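Local coordinates for Lysine/ornithine decarboxylase (Selenomonas ruminantium, PDB 5GJO), which decarboxylates L-lysine and L-ornithine with similar efficiency, giving cadaverine and putrescine, as a homodimer that uses pyridoxal 5'-phosphate as cofactor, at residues 54-57 and 58-61; 33-36 and 37-41; 195-198 and 199-202; 234-237 and 238-242; 11-14 and 15-19. The protein carries 2 engineered substitutions. One frame throughout, in Å; residues are numbered along the deposited sequence.

Interaction 1 of 5, residues 54-57 and 58-61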
# COMPACT_ATOMS: atom_id res chain seq x y z
N ASN A 54 -5.35 -3.19 13.33
CA ASN A 54 -6.65 -3.49 12.79
C ASN A 54 -7.74 -2.60 13.36
O ASN A 54 -8.15 -2.77 14.47
CB ASN A 54 -7.01 -4.95 12.98
CG ASN A 54 -8.28 -5.33 12.26
OD1 ASN A 54 -9.24 -4.59 12.27
ND2 ASN A 54 -8.28 -6.48 11.64
N PRO A 55 -8.24 -1.66 12.58
CA PRO A 55 -9.22 -0.70 13.12
C PRO A 55 -10.68 -1.03 12.82
O PRO A 55 -11.47 -0.13 12.78
CB PRO A 55 -8.83 0.62 12.44
CG PRO A 55 -8.36 0.20 11.12
CD PRO A 55 -7.70 -1.17 11.30
N THR A 56 -11.00 -2.28 12.57
CA THR A 56 -12.38 -2.60 12.23
C THR A 56 -13.30 -2.09 13.33
O THR A 56 -13.13 -2.39 14.49
CB THR A 56 -12.53 -4.13 12.09
OG1 THR A 56 -11.66 -4.58 11.06
CG2 THR A 56 -13.97 -4.51 11.79
N PRO A 57 -14.32 -1.34 12.94
CA PRO A 57 -15.13 -0.63 13.98
C PRO A 57 -15.75 -1.56 14.99
O PRO A 57 -15.79 -1.24 16.17
CB PRO A 57 -16.20 0.12 13.16
CG PRO A 57 -15.69 0.19 11.80
CD PRO A 57 -14.60 -0.84 11.58
N GLU A 58 -16.28 -2.72 14.55
CA GLU A 58 -16.87 -3.61 15.52
C GLU A 58 -15.86 -4.18 16.49
O GLU A 58 -16.20 -4.52 17.65
CB GLU A 58 -17.60 -4.78 14.85
CG GLU A 58 -18.81 -4.32 14.00
CD GLU A 58 -18.45 -3.82 12.60
OE1 GLU A 58 -17.28 -3.66 12.18
OE2 GLU A 58 -19.40 -3.53 11.84
N ILE A 59 -14.62 -4.30 16.04
CA ILE A 59 -13.52 -4.75 16.94
C ILE A 59 -13.23 -3.71 18.00
O ILE A 59 -13.12 -4.04 19.20
CB ILE A 59 -12.27 -5.15 16.12
CG1 ILE A 59 -12.59 -6.42 15.28
CG2 ILE A 59 -11.05 -5.31 17.06
CD1 ILE A 59 -11.44 -6.95 14.49
N LEU A 60 -13.19 -2.45 17.55
CA LEU A 60 -12.92 -1.34 18.46
C LEU A 60 -14.05 -1.22 19.50
O LEU A 60 -13.77 -1.06 20.68
CB LEU A 60 -12.75 -0.03 17.74
CG LEU A 60 -11.64 -0.07 16.67
CD1 LEU A 60 -11.64 1.24 15.90
CD2 LEU A 60 -10.24 -0.35 17.28
N SER A 61 -15.29 -1.37 19.06
CA SER A 61 -16.39 -1.30 20.01
C SER A 61 -16.36 -2.44 20.98
O SER A 61 -16.69 -2.25 22.18
CB SER A 61 -17.75 -1.20 19.23
OG SER A 61 -17.79 -0.06 18.41

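Interaction 2 of 5, residues 33-36 and 37-41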
# COMPACT_ATOMS: atom_id res chain seq x y z
N GLU A 33 -11.32 -13.51 23.30
CA GLU A 33 -10.50 -14.50 23.88
C GLU A 33 -9.03 -14.04 24.00
O GLU A 33 -8.33 -14.31 25.04
CB GLU A 33 -10.57 -15.79 23.10
CG GLU A 33 -9.69 -16.91 23.56
CD GLU A 33 -9.85 -18.14 22.63
OE1 GLU A 33 -10.90 -18.77 22.76
OE2 GLU A 33 -8.94 -18.45 21.78
N ASN A 34 -8.55 -13.41 22.92
CA ASN A 34 -7.18 -12.86 22.98
C ASN A 34 -7.02 -11.76 24.06
O ASN A 34 -5.97 -11.72 24.76
CB ASN A 34 -6.77 -12.29 21.61
CG ASN A 34 -6.56 -13.38 20.57
OD1 ASN A 34 -6.33 -14.54 20.92
ND2 ASN A 34 -6.48 -12.96 19.29
N TYR A 35 -7.99 -10.88 24.21
CA TYR A 35 -7.94 -9.86 25.22
C TYR A 35 -7.92 -10.53 26.59
O TYR A 35 -7.12 -10.20 27.46
CB TYR A 35 -9.15 -8.91 25.08
CG TYR A 35 -9.10 -7.74 26.00
CD1 TYR A 35 -8.40 -6.57 25.65
CD2 TYR A 35 -9.65 -7.82 27.26
CE1 TYR A 35 -8.36 -5.50 26.50
CE2 TYR A 35 -9.61 -6.75 28.14
CZ TYR A 35 -8.96 -5.59 27.77
OH TYR A 35 -8.89 -4.48 28.60
N GLN A 36 -8.81 -11.46 26.82
CA GLN A 36 -8.85 -12.12 28.13
C GLN A 36 -7.62 -12.92 28.46
O GLN A 36 -7.22 -12.95 29.61
CB GLN A 36 -10.10 -12.99 28.29
CG GLN A 36 -11.38 -12.13 28.31
CD GLN A 36 -11.44 -10.93 29.34
OE1 GLN A 36 -10.72 -10.86 30.38
NE2 GLN A 36 -12.30 -9.97 29.03
N PHE A 37 -7.03 -13.59 27.48
CA PHE A 37 -5.81 -14.31 27.69
C PHE A 37 -4.70 -13.34 28.17
O PHE A 37 -3.94 -13.68 29.05
CB PHE A 37 -5.39 -14.97 26.38
CG PHE A 37 -4.13 -15.78 26.42
CD1 PHE A 37 -2.92 -15.18 26.17
CD2 PHE A 37 -4.18 -17.16 26.58
CE1 PHE A 37 -1.75 -15.93 26.13
CE2 PHE A 37 -3.01 -17.93 26.49
CZ PHE A 37 -1.80 -17.30 26.27
N MET A 38 -4.61 -12.18 27.56
CA MET A 38 -3.59 -11.17 27.97
C MET A 38 -3.88 -10.67 29.40
O MET A 38 -2.98 -10.50 30.19
CB MET A 38 -3.50 -9.98 27.00
CG MET A 38 -2.46 -9.00 27.41
SD MET A 38 -2.09 -7.86 26.03
CE MET A 38 -1.00 -8.94 25.17
N ARG A 39 -5.13 -10.43 29.72
CA ARG A 39 -5.53 -10.07 31.11
C ARG A 39 -5.18 -11.15 32.12
O ARG A 39 -4.77 -10.80 33.24
CB ARG A 39 -7.04 -9.68 31.17
CG ARG A 39 -7.48 -8.45 30.41
CD ARG A 39 -6.63 -7.19 30.69
NE ARG A 39 -6.83 -6.77 32.07
CZ ARG A 39 -5.89 -6.51 32.98
NH1 ARG A 39 -6.31 -6.12 34.20
NH2 ARG A 39 -4.59 -6.54 32.72
N ARG A 40 -5.37 -12.40 31.76
CA ARG A 40 -5.00 -13.54 32.57
C ARG A 40 -3.50 -13.77 32.78
O ARG A 40 -3.09 -14.03 33.88
CB ARG A 40 -5.63 -14.78 31.96
CG ARG A 40 -5.46 -16.08 32.69
CD ARG A 40 -6.04 -17.22 31.85
NE ARG A 40 -7.35 -16.88 31.32
CZ ARG A 40 -7.76 -16.93 30.05
NH1 ARG A 40 -8.99 -16.57 29.78
NH2 ARG A 40 -6.99 -17.35 29.08
N HIS A 41 -2.70 -13.63 31.74
CA HIS A 41 -1.27 -13.94 31.80
C HIS A 41 -0.39 -12.74 32.03
O HIS A 41 0.74 -12.89 32.43
CB HIS A 41 -0.83 -14.70 30.54
CG HIS A 41 -1.47 -16.05 30.42
ND1 HIS A 41 -1.21 -17.06 31.30
CD2 HIS A 41 -2.45 -16.51 29.60
CE1 HIS A 41 -1.97 -18.11 31.02
NE2 HIS A 41 -2.75 -17.79 29.99
O HOH W 1 -9.02 -16.31 26.74

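Interaction 3 of 5, residues 195-198 and 199-202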
# COMPACT_ATOMS: atom_id res chain seq x y z
N LEU A 195 12.78 -3.50 31.07
CA LEU A 195 12.27 -3.32 32.42
C LEU A 195 13.34 -2.95 33.46
O LEU A 195 13.13 -2.03 34.30
CB LEU A 195 11.47 -4.53 32.85
CG LEU A 195 10.11 -4.53 32.10
CD1 LEU A 195 9.49 -5.90 32.34
CD2 LEU A 195 9.11 -3.42 32.42
N LEU A 196 14.50 -3.57 33.36
CA LEU A 196 15.61 -3.29 34.34
C LEU A 196 16.11 -1.91 34.07
O LEU A 196 16.42 -1.16 34.98
CB LEU A 196 16.76 -4.27 34.17
CG LEU A 196 16.39 -5.65 34.70
CD1 LEU A 196 17.18 -6.76 34.08
CD2 LEU A 196 16.52 -5.80 36.21
N VAL A 197 16.27 -1.57 32.80
CA VAL A 197 16.70 -0.22 32.45
C VAL A 197 15.76 0.85 32.96
O VAL A 197 16.16 1.88 33.58
CB VAL A 197 16.90 -0.06 30.91
CG1 VAL A 197 17.20 1.37 30.54
CG2 VAL A 197 18.03 -1.00 30.42
N ALA A 198 14.46 0.61 32.77
CA ALA A 198 13.46 1.58 33.22
C ALA A 198 13.47 1.72 34.76
O ALA A 198 13.27 2.84 35.27
CB ALA A 198 12.05 1.18 32.72
N ARG A 199 13.72 0.63 35.45
CA ARG A 199 13.77 0.60 36.93
C ARG A 199 14.88 1.53 37.41
O ARG A 199 14.63 2.35 38.28
CB ARG A 199 13.97 -0.81 37.44
CG ARG A 199 14.05 -0.95 38.98
CD ARG A 199 12.74 -0.54 39.66
NE ARG A 199 12.62 0.85 40.02
CZ ARG A 199 11.52 1.39 40.57
NH1 ARG A 199 10.41 0.67 40.70
NH2 ARG A 199 11.49 2.70 40.95
N ARG A 200 16.04 1.46 36.81
CA ARG A 200 17.15 2.36 37.16
C ARG A 200 16.75 3.79 36.88
O ARG A 200 16.94 4.67 37.75
CB ARG A 200 18.46 1.97 36.49
CG ARG A 200 19.56 2.97 36.77
CD ARG A 200 20.79 2.65 35.96
NE ARG A 200 20.57 2.65 34.49
CZ ARG A 200 20.50 3.71 33.72
NH1 ARG A 200 20.50 4.94 34.24
NH2 ARG A 200 20.33 3.56 32.41
N LEU A 201 16.20 4.06 35.72
CA LEU A 201 15.71 5.42 35.40
C LEU A 201 14.68 5.94 36.37
O LEU A 201 14.76 7.10 36.80
CB LEU A 201 15.23 5.54 33.97
CG LEU A 201 16.31 5.31 32.91
CD1 LEU A 201 15.67 5.20 31.53
CD2 LEU A 201 17.32 6.44 32.89
N PHE A 202 13.72 5.11 36.77
CA PHE A 202 12.72 5.59 37.72
C PHE A 202 13.42 5.99 39.08
O PHE A 202 13.08 7.01 39.70
CB PHE A 202 11.73 4.48 38.03
CG PHE A 202 10.49 4.51 37.19
CD1 PHE A 202 10.53 4.49 35.82
CD2 PHE A 202 9.25 4.53 37.79
CE1 PHE A 202 9.34 4.46 35.06
CE2 PHE A 202 8.09 4.51 37.08
CZ PHE A 202 8.12 4.53 35.67

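Interaction 4 of 5, residues 234-237 and 238-242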
# COMPACT_ATOMS: atom_id res chain seq x y z
N ALA A 234 1.85 -17.85 26.50
CA ALA A 234 1.59 -17.79 27.88
C ALA A 234 2.90 -17.60 28.69
O ALA A 234 2.95 -16.77 29.60
CB ALA A 234 0.87 -19.07 28.36
N ALA A 235 3.92 -18.35 28.35
CA ALA A 235 5.18 -18.26 29.11
C ALA A 235 5.81 -16.91 28.89
O ALA A 235 6.33 -16.29 29.88
CB ALA A 235 6.17 -19.32 28.74
N MET A 236 5.79 -16.43 27.64
CA MET A 236 6.25 -15.04 27.39
C MET A 236 5.55 -14.03 28.27
O MET A 236 6.20 -13.18 28.98
CB MET A 236 6.12 -14.65 25.93
CG MET A 236 6.46 -13.18 25.65
SD MET A 236 6.24 -12.81 23.88
CE MET A 236 7.88 -13.05 23.19
N MET A 237 4.21 -14.04 28.25
CA MET A 237 3.51 -13.06 28.97
C MET A 237 3.72 -13.21 30.51
O MET A 237 3.90 -12.18 31.21
CB MET A 237 2.01 -13.13 28.66
CG MET A 237 1.75 -12.67 27.22
SD MET A 237 -0.01 -12.57 26.91
CE MET A 237 0.14 -12.46 25.10
N GLU A 238 3.75 -14.44 31.01
CA GLU A 238 3.93 -14.65 32.43
C GLU A 238 5.29 -14.13 32.89
O GLU A 238 5.41 -13.60 33.96
CB GLU A 238 3.79 -16.13 32.80
CG GLU A 238 2.42 -16.72 32.57
CD GLU A 238 1.48 -16.54 33.74
OE1 GLU A 238 1.93 -16.07 34.79
OE2 GLU A 238 0.29 -16.86 33.60
N ALA A 239 6.32 -14.34 32.07
CA ALA A 239 7.71 -13.89 32.38
C ALA A 239 7.78 -12.38 32.38
O ALA A 239 8.41 -11.79 33.28
CB ALA A 239 8.69 -14.46 31.39
N ILE A 240 7.09 -11.74 31.46
CA ILE A 240 7.00 -10.26 31.48
C ILE A 240 6.30 -9.81 32.77
O ILE A 240 6.74 -8.88 33.51
CB ILE A 240 6.38 -9.74 30.23
CG1 ILE A 240 7.23 -10.03 29.00
CG2 ILE A 240 6.12 -8.26 30.26
CD1 ILE A 240 6.50 -9.89 27.68
N ASN A 241 5.14 -10.44 33.07
CA ASN A 241 4.36 -10.07 34.25
C ASN A 241 5.21 -10.25 35.53
O ASN A 241 5.18 -9.34 36.41
CB ASN A 241 3.08 -10.89 34.35
CG ASN A 241 2.08 -10.28 35.24
OD1 ASN A 241 1.45 -9.28 34.95
ND2 ASN A 241 1.95 -10.89 36.42
N LYS A 242 5.98 -11.34 35.57
CA LYS A 242 6.82 -11.69 36.75
C LYS A 242 7.84 -10.55 36.96
O LYS A 242 8.08 -10.08 38.12
CB LYS A 242 7.47 -13.05 36.61
CG LYS A 242 8.25 -13.49 37.84
CD LYS A 242 9.10 -14.70 37.59
CE LYS A 242 9.61 -15.23 38.92
NZ LYS A 242 10.31 -16.54 38.72

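Interaction 5 of 5, residues 11-14 and 15-19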
# COMPACT_ATOMS: atom_id res chain seq x y z
N GLU A 11 -18.06 -23.71 5.66
CA GLU A 11 -18.28 -22.28 5.94
C GLU A 11 -17.79 -21.42 4.82
O GLU A 11 -18.39 -20.43 4.51
CB GLU A 11 -17.67 -21.89 7.27
CG GLU A 11 -18.34 -22.61 8.45
CD GLU A 11 -17.61 -22.47 9.74
OE1 GLU A 11 -16.39 -22.22 9.78
OE2 GLU A 11 -18.25 -22.69 10.79
N VAL A 12 -16.59 -21.72 4.35
CA VAL A 12 -16.05 -21.00 3.18
C VAL A 12 -17.01 -21.02 2.02
O VAL A 12 -17.34 -19.97 1.41
CB VAL A 12 -14.63 -21.52 2.74
CG1 VAL A 12 -14.21 -20.91 1.42
CG2 VAL A 12 -13.62 -21.17 3.78
N LYS A 13 -17.56 -22.19 1.74
CA LYS A 13 -18.48 -22.35 0.63
C LYS A 13 -19.78 -21.51 0.77
O LYS A 13 -20.19 -20.81 -0.16
CB LYS A 13 -18.86 -23.82 0.53
CG LYS A 13 -19.90 -24.19 -0.50
CD LYS A 13 -20.23 -25.72 -0.57
CE LYS A 13 -20.92 -26.02 -1.94
NZ LYS A 13 -21.55 -27.36 -2.08
N THR A 14 -20.40 -21.59 1.95
CA THR A 14 -21.64 -20.91 2.18
C THR A 14 -21.41 -19.39 2.26
O THR A 14 -22.16 -18.59 1.67
CB THR A 14 -22.41 -21.49 3.35
OG1 THR A 14 -21.75 -21.34 4.61
CG2 THR A 14 -22.71 -23.07 3.05
N LEU A 15 -20.33 -18.99 2.92
CA LEU A 15 -20.01 -17.57 2.98
C LEU A 15 -19.83 -17.01 1.57
O LEU A 15 -20.33 -15.93 1.23
CB LEU A 15 -18.76 -17.31 3.88
CG LEU A 15 -19.03 -17.42 5.39
CD1 LEU A 15 -17.69 -17.63 6.10
CD2 LEU A 15 -19.65 -16.09 5.85
N ALA A 16 -19.03 -17.70 0.77
CA ALA A 16 -18.67 -17.16 -0.58
C ALA A 16 -19.82 -17.25 -1.58
O ALA A 16 -19.84 -16.51 -2.57
CB ALA A 16 -17.42 -17.86 -1.10
N LYS A 17 -20.78 -18.12 -1.33
CA LYS A 17 -21.99 -18.12 -2.13
C LYS A 17 -22.78 -16.83 -1.93
O LYS A 17 -23.36 -16.30 -2.84
CB LYS A 17 -22.88 -19.28 -1.72
CG LYS A 17 -23.06 -20.33 -2.78
CD LYS A 17 -23.98 -21.43 -2.28
CE LYS A 17 -23.31 -22.80 -2.26
NZ LYS A 17 -23.61 -23.58 -1.02
N ARG A 18 -22.86 -16.44 -0.68
CA ARG A 18 -23.51 -15.22 -0.23
C ARG A 18 -22.80 -13.89 -0.50
O ARG A 18 -23.42 -12.92 -0.84
CB ARG A 18 -23.86 -15.34 1.24
CG ARG A 18 -24.81 -14.30 1.74
CD ARG A 18 -25.37 -14.70 3.09
NE ARG A 18 -24.38 -14.68 4.15
CZ ARG A 18 -23.86 -15.75 4.73
NH1 ARG A 18 -22.98 -15.59 5.68
NH2 ARG A 18 -24.21 -16.97 4.37
N ILE A 19 -21.49 -13.90 -0.32
CA ILE A 19 -20.70 -12.70 -0.34
C ILE A 19 -19.61 -12.77 -1.41
O ILE A 19 -18.82 -13.66 -1.39
CB ILE A 19 -20.01 -12.52 1.03
CG1 ILE A 19 -21.01 -12.55 2.19
CG2 ILE A 19 -19.18 -11.26 1.07
CD1 ILE A 19 -20.37 -12.77 3.53

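Interaction 1 of 5, residues 54-57 and 58-61
T56 and I59 touch where the loop 54-57 runs into helix 57-65. Backbone bonds come first. T56 O accepts from L60 N at 3.1 Å and, weakly, from I59 N. P57 O accepts from S61 N at 2.9 Å, the next bond of the first turn. T56 holds the N-cap position, but its side chain does not cap.

The side-chain polar bonds lie one step earlier. N54 OD1 takes T56 N at 2.9 Å, which makes an Asx turn. It also takes T56 OG1 at 2.7 Å, in the carbonyl plane and on a lone pair. N54 ND2 is held by G351 O.

Van der Waals contacts follow. I59 CD1 lies 3.9 Å from T56 CB. It also meets the oxygen N54 OD1, and the N54 and I59 side chains cross at about a right angle. L60 CD1 comes to 3.4 Å from the carbonyl oxygen P55 O. T56 OG1 sits beside the backbone N (chi1 -60°), which turns it to N54 OD1 and leaves CG2 near the carboxylate oxygen E58 OE1.

Two donors on OD1, with ND2 tied as well, should keep the N54 amide from turning. The amide holds the loop's shape up to the N-cap residue; L60 N and S61 N join it to the helix.

Interaction 2 of 5, residues 33-36 and 37-41
The R40 guanidinium has Q36 O over one face, 4.0 Å above its centre, and water 1 at its edge, in plane. The F37 ring carries H41 CD2 over the centre of one face, 3.3 Å above the plane. The H41 ring in turn has R40 CG above one face and F37 CG at its edge. The three side chains R40, F37 and H41 belong to helix 28-41, inside the PLP-binding TIM-barrel domain.

Y35 and R39, one turn apart, lie side by side and point the same way. R39 CG approaches Y35 CE2 obliquely at 3.5 Å. The ring and guanidinium planes are 62° apart. Chi1 (-64°) and the bend at chi2 put R39 CG and CD beside the ring. The later bend leads the guanidinium on, and NH2 bonds to P43 O beyond the helix. Q36 OE1 rests near R39 CB at 3.9 Å.

Backbone i to i+4 bonds run from F37 N to E33 O through R40 N to Q36 O. One face of the helix is buried: F37 and M38 pack on M237 of helix 233-247 and on Y260, and Y35 and M38 on V47 of strand 45-50.

Water 1 bridges the turn: it donates to E33 O at 2.7 Å and accepts from R40 NH1 at 3.1 Å.

Interaction 3 of 5, residues 195-198 and 199-202
From L195 to F202 the backbone is regular alpha helix, with four successive i to i+4 bonds that run from R199 N to L195 O at 3.0 Å through F202 N to A198 O at 2.8 Å. The bond from L201 N to V197 O is the straightest of the four, with an N-H...O angle of 173°, and its donor lies in the carbonyl plane.

Side chains meet across the turn mainly at V197 and L201. V197 CG1 lies 4.2 Å from L201 CD1. L201 CG lies 3.5 Å from V197 O, one turn back. V197 CG1 comes obliquely to the R200 guanidinium, 4.3 Å from R200 NH2. F202 CD1 lies 3.2 Å from A198 O, which approaches the ring obliquely.

Both arginines find their acid partners in the next turn. R199 CG is anti to the backbone N (chi1 -180°), and bends at chi2 and chi3 bring NH2 to a salt bridge with D203. Its NH1 bonds to L247 O of helix 233-247. R200 NH1 pairs with E204, and a sodium ion lies about 3 Å from the R200 side chain.

L195 and A198 pack on L215 of strand 214-216, L201 on I177 of strand 173-178, and F202 meets F248 edge-to-face. Such packing on both flanking strands fits the crossover helix of a beta-alpha-beta unit, here between strands 173-178 and 214-216 of the TIM barrel.

Interaction 4 of 5, residues 234-237 and 238-242
I240 meets M236 one turn back along the helix, and its chain can be followed outward. I240 CB lies 3.6 Å from M237 O. CG1 comes next, 3.3 Å from M236 O. With CG1 anti to the carbonyl carbon and beside the backbone N (chi1 -64°), the branch runs back over the preceding turn. At the tip, CD1 touches M236 CG at 3.9 Å and also stays near M236 O. The two side chains lie side by side and point the same way. The M236 chain is extended as far as SD, then bends at its last torsion.

In the backbone, I240 N donates to M236 O at 3.0 Å. The same i to i+4 pattern links E238 to A234, A239 to A235 and N241 to M237.

Helix 233-247 is the crossover helix of the beta-alpha-beta unit between strands 214-216 and 252-255 of the TIM barrel. M236 reaches P222 and T188, and I240 packs on Y191 of helix 189-207. On another side, M237 runs extended to F37, M38 and H41 of helix 28-41, and A234 packs on F37.

E238 starts the same way as I240: its CG lies 3.0 Å from A234 O. The chain then bends at chi2 (-87°) and OE2 accepts from H41 ND1. N241 OD1 is held by R44 N, in the loop after helix 28-41. A239 CB rests 3.3 Å from A235 O.

Interaction 5 of 5, residues 11-14 and 15-19
K13 and K17 lie side by side on the outer face of helix 9-18 and point the same way. K13 is extended throughout, with CG anti to the backbone N (chi1 175°). K17 leaves its backbone at an unusual chi1 (-114°) and bends at chi3 and chi4, which brings its amine alongside the K13 chain. K17 NZ therefore sits 3.8 Å from K13 CG and 3.7 Å from K13 CE. The two NZ atoms, of K13 and K17, are 4.4 Å apart. T14 crosses K17 obliquely, with CG2 turned to K17 NZ.

L15 leans along the E11 carbonyl and places CD1 3.3 Å from E11 O. A16 CB rests against V12 O at 3.3 Å. R18 bends at chi3, which brings NH2 obliquely to 3.8 Å from T14 O.

The backbone bonds are those of an alpha helix that ends at R18. I19 is the first residue to leave helical angles. R18 N to T14 O, at 3.3 Å, is longer than L15 N to E11 O at 2.9 Å.

Salt bridges from E11 to R381 and from R18 NH1 to E377 tie the helix to the C-terminal helix 376-384, and T14 OG1 adds a hydrogen bond to E377. V12 and A16 pack on strand 344-347. On the exposed face, two like charges in such proximity should raise the energy of the lysine pair and may make one ammonium easier to deprotonate.

Overall arrangement
Every contact is local, so none closes a long loop; they follow in series and none nest or cross. Interaction 5 comes first, on helix 9-18, beside strand 344-347 and the C-terminal helix. Interaction 2 follows on helix 28-41, then interaction 1 where strand 45-50 leads into helix 57-65. Interactions 3 and 4 sit on later barrel helices, 189-207 and 233-247. Interaction 4 joins its neighbours: helix 233-247 meets helix 28-41 (interaction 2) by a hydrogen bond and helix 189-207 (interaction 3) by packing. Three helices thus lie in a row outside the barrel. Interactions 3 and 5 are farthest apart, with centres about 52 Å from each other.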